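Calreticulin, putative,Calreticulin, putative (Trypanosoma cruzi, PDB 5HCF) is a putative calreticulin that probably acts as a lectin-like chaperone, binding carbohydrate and peptide through a globular domain of legume lectin fold. Local coordinates at residues A[26-31]-A[41-46]. Sequence-based numbering, arbitrary orientation.
Sequences VEISAG and KGLRLT
E27 and R44 form one hydrogen-bonded pair, and S29 and G42 the next, where strands 26-29 and 42-45 run antiparallel at the margin of a sheet in the calreticulin legume lectin fold. The strand axes approach to 4.6 Å at 136°, and strand 42-45 continues the sheet to strand 223-230 through backbone bonds of L43 with F224 and L45 with S222. R44 N reaches E27 O at 2.8 Å, and E27 N returns to R44 O; S29 and G42 repeat the exchange. The non-hydrogen-bonded pairs V26-L45 and I28-L43 alternate with these, and all four side chains share one face. V26 divides its methyls, CG1 meeting L45 CD2 at 3.6 Å and CG2 meeting L43 CD2 at 3.7 Å, while Y52 and L54 of strand 50-62 and M11 extend this apolar layer. On the other face E27 and R44 lie side by side, the carboxylate and guanidinium planes 43° apart, with a salt bridge from OE2 to NH1 whose hydrogen bond is weak, bent to 116° at the hydrogen. T46 CG2 packs against E27 CG, while T46 OG1 hydrogen-bonds to K25 O. S29 OG, held anti to its own backbone N, lies 3.3 Å from R44 CD and accepts a hydrogen bond from G31 N at 3.0 Å, making an ST turn.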
# COMPACT_ATOMS: atom_id res chain seq x y z
N VAL A 26 0.56 -14.37 -12.10
CA VAL A 26 0.66 -14.42 -10.65
C VAL A 26 0.19 -15.78 -10.15
O VAL A 26 -0.57 -16.47 -10.82
CB VAL A 26 -0.15 -13.30 -9.97
CG1 VAL A 26 0.22 -11.94 -10.55
CG2 VAL A 26 -1.65 -13.57 -10.10
N GLU A 27 0.63 -16.14 -8.95
CA GLU A 27 0.24 -17.41 -8.35
C GLU A 27 0.23 -17.31 -6.83
O GLU A 27 0.86 -16.43 -6.25
CB GLU A 27 1.20 -18.52 -8.78
CG GLU A 27 2.56 -18.42 -8.11
CD GLU A 27 3.54 -19.45 -8.61
OE1 GLU A 27 3.11 -20.40 -9.30
OE2 GLU A 27 4.74 -19.31 -8.30
N ILE A 28 -0.49 -18.23 -6.19
CA ILE A 28 -0.43 -18.36 -4.75
C ILE A 28 0.79 -19.20 -4.40
O ILE A 28 0.94 -20.32 -4.89
CB ILE A 28 -1.71 -19.01 -4.18
CG1 ILE A 28 -2.94 -18.16 -4.50
CG2 ILE A 28 -1.57 -19.27 -2.69
CD1 ILE A 28 -2.87 -16.73 -3.99
N SER A 29 1.66 -18.67 -3.55
CA SER A 29 2.93 -19.34 -3.25
C SER A 29 3.60 -18.78 -2.00
O SER A 29 3.39 -17.63 -1.62
CB SER A 29 3.88 -19.21 -4.44
OG SER A 29 5.23 -19.29 -4.02
N ALA A 30 4.42 -19.62 -1.37
CA ALA A 30 5.16 -19.23 -0.17
C ALA A 30 6.58 -18.76 -0.46
O ALA A 30 7.29 -18.34 0.45
CB ALA A 30 5.17 -20.39 0.82
N GLY A 31 7.02 -18.88 -1.71
CA GLY A 31 8.35 -18.43 -2.10
C GLY A 31 9.42 -19.49 -1.95
O GLY A 31 9.14 -20.61 -1.52
N LYS A 41 1.99 -18.37 2.59
CA LYS A 41 1.44 -18.29 1.24
C LYS A 41 0.84 -16.91 0.96
O LYS A 41 0.29 -16.27 1.86
CB LYS A 41 0.39 -19.38 1.02
CG LYS A 41 0.97 -20.78 0.91
CD LYS A 41 -0.11 -21.80 0.55
CE LYS A 41 0.51 -23.10 0.06
NZ LYS A 41 -0.52 -24.15 -0.18
N GLY A 42 0.95 -16.47 -0.29
CA GLY A 42 0.44 -15.17 -0.68
C GLY A 42 0.47 -14.98 -2.19
O GLY A 42 0.74 -15.92 -2.94
N LEU A 43 0.17 -13.76 -2.63
CA LEU A 43 0.14 -13.44 -4.05
C LEU A 43 1.55 -13.20 -4.55
O LEU A 43 2.22 -12.26 -4.12
CB LEU A 43 -0.75 -12.22 -4.30
CG LEU A 43 -1.16 -11.91 -5.74
CD1 LEU A 43 -0.01 -11.31 -6.51
CD2 LEU A 43 -1.68 -13.16 -6.43
N ARG A 44 2.01 -14.05 -5.46
CA ARG A 44 3.38 -13.98 -5.93
C ARG A 44 3.45 -13.60 -7.41
O ARG A 44 2.81 -14.23 -8.26
CB ARG A 44 4.09 -15.32 -5.70
CG ARG A 44 5.51 -15.38 -6.20
CD ARG A 44 6.13 -16.74 -5.92
NE ARG A 44 7.48 -16.84 -6.45
CZ ARG A 44 7.77 -17.16 -7.71
NH1 ARG A 44 6.79 -17.43 -8.57
NH2 ARG A 44 9.03 -17.21 -8.11
N LEU A 45 4.23 -12.57 -7.71
CA LEU A 45 4.46 -12.16 -9.09
C LEU A 45 5.57 -13.03 -9.66
O LEU A 45 6.64 -13.15 -9.06
CB LEU A 45 4.80 -10.68 -9.17
CG LEU A 45 3.93 -9.76 -8.30
CD1 LEU A 45 4.04 -8.33 -8.77
CD2 LEU A 45 2.48 -10.22 -8.30
N THR A 46 5.33 -13.62 -10.83
CA THR A 46 6.15 -14.71 -11.33
C THR A 46 7.14 -14.34 -12.43
O THR A 46 8.19 -14.97 -12.55
CB THR A 46 5.28 -15.86 -11.87
OG1 THR A 46 4.48 -15.40 -12.96
CG2 THR A 46 4.37 -16.39 -10.77